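PDB 2JHP: core protein VP4, which forms part of the viral inner core and acts as an RNA-capping enzyme, binding guanine and S-adenosylhomocysteine in its pockets. Local coordinates for residues Ile156-Thr168 and Thr359-Tyr373. Residues are numbered along the deposited sequence; the frame is centred on the assembly and turned at random.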
loop_
_atom_site.group_PDB
_atom_site.type_symbol
_atom_site.label_atom_id
_atom_site.label_comp_id
_atom_site.label_asym_id
_atom_site.label_seq_id
_atom_site.Cartn_x
_atom_site.Cartn_y
_atom_site.Cartn_z
ATOM N N ILE A 156 12.228 2.357 -12.705
ATOM C CA ILE A 156 13.482 1.645 -12.955
ATOM C C ILE A 156 14.718 2.455 -12.527
ATOM O O ILE A 156 14.836 3.622 -12.885
ATOM C CB ILE A 156 13.579 1.226 -14.442
ATOM C CG1 ILE A 156 12.526 0.155 -14.767
ATOM C CG2 ILE A 156 14.963 0.712 -14.771
ATOM C CD1 ILE A 156 12.562 -0.334 -16.201
ATOM N N PRO A 157 15.630 1.836 -11.738
ATOM C CA PRO A 157 16.867 2.497 -11.291
ATOM C C PRO A 157 17.849 2.690 -12.424
ATOM O O PRO A 157 17.656 2.111 -13.501
ATOM C CB PRO A 157 17.468 1.490 -10.302
ATOM C CG PRO A 157 16.914 0.158 -10.731
ATOM C CD PRO A 157 15.522 0.456 -11.210
ATOM N N PRO A 158 18.890 3.521 -12.200
ATOM C CA PRO A 158 20.081 3.599 -13.041
ATOM C C PRO A 158 20.742 2.239 -13.207
ATOM O O PRO A 158 21.067 1.591 -12.216
ATOM C CB PRO A 158 21.018 4.499 -12.237
ATOM C CG PRO A 158 20.124 5.319 -11.401
ATOM C CD PRO A 158 18.923 4.502 -11.101
ATOM N N LEU A 159 20.942 1.821 -14.452
ATOM C CA LEU A 159 21.570 0.541 -14.753
ATOM C C LEU A 159 22.589 0.703 -15.855
ATOM O O LEU A 159 22.722 1.783 -16.433
ATOM C CB LEU A 159 20.526 -0.466 -15.227
ATOM C CG LEU A 159 19.239 -0.536 -14.431
ATOM C CD1 LEU A 159 18.125 -1.269 -15.225
ATOM C CD2 LEU A 159 19.468 -1.206 -13.067
ATOM N N TYR A 160 23.296 -0.390 -16.138
ATOM C CA TYR A 160 24.184 -0.494 -17.282
ATOM C C TYR A 160 24.159 -1.897 -17.885
ATOM O O TYR A 160 24.363 -2.893 -17.179
ATOM C CB TYR A 160 25.618 -0.141 -16.898
ATOM C CG TYR A 160 26.557 -0.092 -18.089
ATOM C CD1 TYR A 160 26.835 1.115 -18.730
ATOM C CD2 TYR A 160 27.164 -1.246 -18.573
ATOM C CE1 TYR A 160 27.693 1.171 -19.818
ATOM C CE2 TYR A 160 28.018 -1.201 -19.660
ATOM C CZ TYR A 160 28.282 0.014 -20.280
ATOM O OH TYR A 160 29.133 0.069 -21.366
ATOM N N MET A 161 23.885 -1.954 -19.190
ATOM C CA MET A 161 24.210 -3.108 -20.038
ATOM C C MET A 161 24.510 -2.619 -21.463
ATOM O O MET A 161 24.983 -1.481 -21.660
ATOM C CB MET A 161 23.105 -4.186 -20.068
ATOM C CG MET A 161 21.987 -4.067 -19.041
ATOM S SD MET A 161 20.412 -3.612 -19.790
ATOM C CE MET A 161 19.668 -5.221 -20.093
ATOM N N GLU A 162 24.224 -3.498 -22.437
ATOM C CA GLU A 162 24.457 -3.260 -23.879
ATOM C C GLU A 162 25.069 -1.967 -24.488
ATOM O O GLU A 162 26.286 -1.961 -24.675
ATOM C CB GLU A 162 23.380 -3.935 -24.774
ATOM C CG GLU A 162 23.898 -4.293 -26.170
ATOM C CD GLU A 162 23.423 -5.656 -26.666
ATOM O OE1 GLU A 162 23.621 -5.943 -27.871
ATOM O OE2 GLU A 162 22.863 -6.445 -25.860
ATOM N N TYR A 163 24.344 -0.881 -24.819
ATOM C CA TYR A 163 23.011 -0.383 -24.373
ATOM C C TYR A 163 23.134 1.063 -23.857
ATOM O O TYR A 163 23.151 2.009 -24.676
ATOM C CB TYR A 163 22.277 -1.290 -23.376
ATOM N N ALA A 164 23.244 1.224 -22.513
ATOM C CA ALA A 164 23.464 2.533 -21.860
ATOM C C ALA A 164 22.322 3.556 -22.050
ATOM O O ALA A 164 21.662 3.603 -23.107
ATOM C CB ALA A 164 24.840 3.154 -22.282
ATOM N N GLU A 165 22.107 4.379 -21.021
ATOM C CA GLU A 165 21.045 5.394 -21.042
ATOM C C GLU A 165 21.406 6.656 -20.250
ATOM O O GLU A 165 21.206 7.778 -20.732
ATOM C CB GLU A 165 19.737 4.798 -20.508
ATOM C CG GLU A 165 18.510 5.674 -20.735
ATOM C CD GLU A 165 17.305 5.225 -19.931
ATOM O OE1 GLU A 165 16.193 5.735 -20.197
ATOM O OE2 GLU A 165 17.467 4.367 -19.032
ATOM N N ILE A 166 21.937 6.438 -19.043
ATOM C CA ILE A 166 22.265 7.473 -18.036
ATOM C C ILE A 166 22.435 8.935 -18.515
ATOM O O ILE A 166 23.144 9.193 -19.492
ATOM C CB ILE A 166 23.471 7.024 -17.158
ATOM C CG1 ILE A 166 24.597 6.463 -18.050
ATOM C CG2 ILE A 166 22.996 6.047 -16.074
ATOM C CD1 ILE A 166 25.245 5.164 -17.576
ATOM N N GLY A 167 21.804 9.892 -17.824
ATOM C CA GLY A 167 21.087 9.669 -16.559
ATOM C C GLY A 167 19.706 9.028 -16.656
ATOM O O GLY A 167 19.593 7.848 -16.991
ATOM N N THR A 168 18.649 9.771 -16.328
ATOM C CA THR A 168 18.724 11.125 -15.782
ATOM C C THR A 168 19.022 11.093 -14.274
ATOM O O THR A 168 19.033 10.024 -13.658
ATOM C CB THR A 168 17.401 11.883 -16.042
ATOM O OG1 THR A 168 17.524 13.240 -15.601
ATOM C CG2 THR A 168 16.233 11.206 -15.320
ATOM N N THR A 359 29.530 -8.876 -21.329
ATOM C CA THR A 359 29.135 -7.498 -21.586
ATOM C C THR A 359 30.361 -6.610 -21.793
ATOM O O THR A 359 31.350 -6.712 -21.060
ATOM C CB THR A 359 28.287 -6.935 -20.409
ATOM O OG1 THR A 359 27.253 -7.865 -20.058
ATOM C CG2 THR A 359 27.649 -5.609 -20.781
ATOM N N LYS A 360 30.286 -5.748 -22.802
ATOM C CA LYS A 360 31.294 -4.716 -23.010
ATOM C C LYS A 360 30.900 -3.519 -22.168
ATOM O O LYS A 360 29.719 -3.180 -22.086
ATOM C CB LYS A 360 31.383 -4.314 -24.488
ATOM C CG LYS A 360 32.597 -3.451 -24.832
ATOM C CD LYS A 360 32.588 -2.991 -26.286
ATOM C CE LYS A 360 31.865 -1.654 -26.467
ATOM N NZ LYS A 360 32.321 -0.936 -27.703
ATOM N N VAL A 361 31.887 -2.883 -21.544
ATOM C CA VAL A 361 31.637 -1.702 -20.717
ATOM C C VAL A 361 32.652 -0.580 -20.968
ATOM O O VAL A 361 33.866 -0.797 -20.913
ATOM C CB VAL A 361 31.495 -2.069 -19.197
ATOM C CG1 VAL A 361 32.313 -3.300 -18.841
ATOM C CG2 VAL A 361 31.843 -0.896 -18.294
ATOM N N VAL A 362 32.137 0.610 -21.275
ATOM C CA VAL A 362 32.976 1.796 -21.438
ATOM C C VAL A 362 33.136 2.475 -20.087
ATOM O O VAL A 362 32.165 2.976 -19.516
ATOM C CB VAL A 362 32.411 2.827 -22.458
ATOM C CG1 VAL A 362 33.559 3.630 -23.082
ATOM C CG2 VAL A 362 31.592 2.152 -23.566
ATOM N N SER A 363 34.370 2.478 -19.588
ATOM C CA SER A 363 34.716 3.090 -18.309
ATOM C C SER A 363 34.045 4.442 -18.097
ATOM O O SER A 363 33.435 4.671 -17.056
ATOM C CB SER A 363 36.232 3.232 -18.181
ATOM O OG SER A 363 36.857 1.964 -18.231
ATOM N N ARG A 364 34.144 5.308 -19.103
ATOM C CA ARG A 364 33.613 6.673 -19.073
ATOM C C ARG A 364 32.137 6.788 -18.653
ATOM O O ARG A 364 31.773 7.708 -17.911
ATOM C CB ARG A 364 33.816 7.318 -20.445
ATOM C CG ARG A 364 32.972 8.561 -20.702
ATOM C CD ARG A 364 32.821 8.851 -22.203
ATOM N NE ARG A 364 34.088 9.201 -22.842
ATOM C CZ ARG A 364 34.846 8.365 -23.552
ATOM N NH1 ARG A 364 34.478 7.099 -23.742
ATOM N NH2 ARG A 364 35.981 8.810 -24.088
ATOM N N ASP A 365 31.294 5.874 -19.134
ATOM C CA ASP A 365 29.862 5.933 -18.865
ATOM C C ASP A 365 29.554 5.299 -17.514
ATOM O O ASP A 365 28.552 5.618 -16.851
ATOM C CB ASP A 365 29.089 5.226 -19.975
ATOM C CG ASP A 365 29.270 5.894 -21.318
ATOM O OD1 ASP A 365 28.858 7.066 -21.470
ATOM O OD2 ASP A 365 29.827 5.241 -22.224
ATOM N N VAL A 366 30.437 4.390 -17.124
ATOM C CA VAL A 366 30.381 3.747 -15.831
ATOM C C VAL A 366 31.062 4.654 -14.786
ATOM O O VAL A 366 30.855 4.516 -13.583
ATOM C CB VAL A 366 30.953 2.304 -15.957
ATOM C CG1 VAL A 366 32.025 2.018 -14.936
ATOM C CG2 VAL A 366 29.816 1.269 -15.885
ATOM N N ARG A 367 31.839 5.614 -15.276
ATOM C CA ARG A 367 32.474 6.636 -14.445
ATOM C C ARG A 367 31.456 7.721 -14.094
ATOM O O ARG A 367 31.435 8.216 -12.967
ATOM C CB ARG A 367 33.669 7.231 -15.190
ATOM C CG ARG A 367 34.741 7.870 -14.331
ATOM C CD ARG A 367 36.130 7.389 -14.762
ATOM N NE ARG A 367 36.373 6.030 -14.265
ATOM C CZ ARG A 367 37.385 5.246 -14.641
ATOM N NH1 ARG A 367 38.281 5.655 -15.547
ATOM N NH2 ARG A 367 37.497 4.033 -14.107
ATOM N N LYS A 368 30.612 8.075 -15.068
ATOM C CA LYS A 368 29.532 9.038 -14.865
ATOM C C LYS A 368 28.546 8.575 -13.807
ATOM O O LYS A 368 28.099 9.375 -12.984
ATOM C CB LYS A 368 28.769 9.313 -16.165
ATOM C CG LYS A 368 28.921 10.733 -16.711
ATOM C CD LYS A 368 28.042 11.762 -15.976
ATOM C CE LYS A 368 28.505 13.193 -16.263
ATOM N NZ LYS A 368 27.684 14.218 -15.565
ATOM N N MET A 369 28.198 7.291 -13.834
ATOM C CA MET A 369 27.202 6.771 -12.906
ATOM C C MET A 369 27.569 7.111 -11.460
ATOM O O MET A 369 26.754 7.683 -10.726
ATOM C CB MET A 369 27.005 5.263 -13.087
ATOM C CG MET A 369 26.188 4.890 -14.306
ATOM S SD MET A 369 25.420 3.265 -14.164
ATOM C CE MET A 369 26.803 2.183 -14.475
ATOM N N VAL A 370 28.801 6.771 -11.074
ATOM C CA VAL A 370 29.352 7.112 -9.764
ATOM C C VAL A 370 29.150 8.602 -9.476
ATOM O O VAL A 370 28.569 8.975 -8.461
ATOM C CB VAL A 370 30.856 6.759 -9.679
ATOM C CG1 VAL A 370 31.489 7.316 -8.387
ATOM C CG2 VAL A 370 31.069 5.248 -9.806
ATOM N N GLU A 371 29.606 9.446 -10.393
ATOM C CA GLU A 371 29.526 10.905 -10.233
ATOM C C GLU A 371 28.099 11.430 -10.125
ATOM O O GLU A 371 27.865 12.465 -9.501
ATOM C CB GLU A 371 30.229 11.597 -11.394
ATOM C CG GLU A 371 31.676 11.183 -11.530
ATOM C CD GLU A 371 32.214 11.373 -12.934
ATOM O OE1 GLU A 371 31.600 12.129 -13.731
ATOM O OE2 GLU A 371 33.261 10.761 -13.233
ATOM N N LEU A 372 27.156 10.722 -10.740
ATOM C CA LEU A 372 25.759 11.133 -10.725
ATOM C C LEU A 372 24.994 10.644 -9.494
ATOM O O LEU A 372 24.131 11.357 -8.994
ATOM C CB LEU A 372 25.027 10.673 -11.997
ATOM C CG LEU A 372 25.272 11.382 -13.335
ATOM C CD1 LEU A 372 24.530 10.661 -14.458
ATOM C CD2 LEU A 372 24.844 12.834 -13.273
ATOM N N TYR A 373 25.306 9.444 -9.003
ATOM C CA TYR A 373 24.464 8.815 -7.980
ATOM C C TYR A 373 25.100 8.563 -6.607
ATOM O O TYR A 373 24.391 8.510 -5.605
ATOM C CB TYR A 373 23.804 7.539 -8.539
ATOM C CG TYR A 373 23.088 7.765 -9.855
ATOM C CD1 TYR A 373 21.980 8.614 -9.940
ATOM C CD2 TYR A 373 23.530 7.146 -11.016
ATOM C CE1 TYR A 373 21.330 8.836 -11.154
ATOM C CE2 TYR A 373 22.886 7.360 -12.234
ATOM C CZ TYR A 373 21.790 8.204 -12.298
ATOM O OH TYR A 373 21.173 8.401 -13.519
#
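P158 lies on one face of the Y373 ring, its CG 3.5 Å from the ring centroid in a CH-pi contact; L372 CB, from the same helix as the ring, lies over the opposite face. At the ring edge, T168 O accepts a hydrogen bond from Y373 OH at 2.7 Å, the hydroxyl standing well above the carbonyl plane. The Y160 ring carries V366 CG2 over one face, 4.3 Å from its centroid, with K360 O at its edge. Y160 extends with CG anti to the backbone N (chi1 -174°), which carries its hydroxyl to the junction of strand 357-362 and helix 363-373. There V362, the N-cap residue, donates its N-H to Y160 OH (N to OH 3.1 Å, N-H...O angle 156°), while the same hydroxyl gives a weak bond to K360 O. V362 O takes the amides of D365 and V366 in the first turn. Strand order 3-2-1-4-5-7-6 in the adjoining sheet is that of a class I methyltransferase, consistent with a 2'-O-methyltransferase domain; the 156-168 loop runs beside one of its two edge strands, 322-324, where Y160 bonds L323 through the backbone. Between the two tyrosines, M369 bends at chi3 (-77°) and sets CE 3.6 Å from Y160 CB. The poorly ordered I166 crosses M369 at about a right angle, CD1 lying 3.4 Å from CG of the methionine. P158 also touches L382 of helix 380-391.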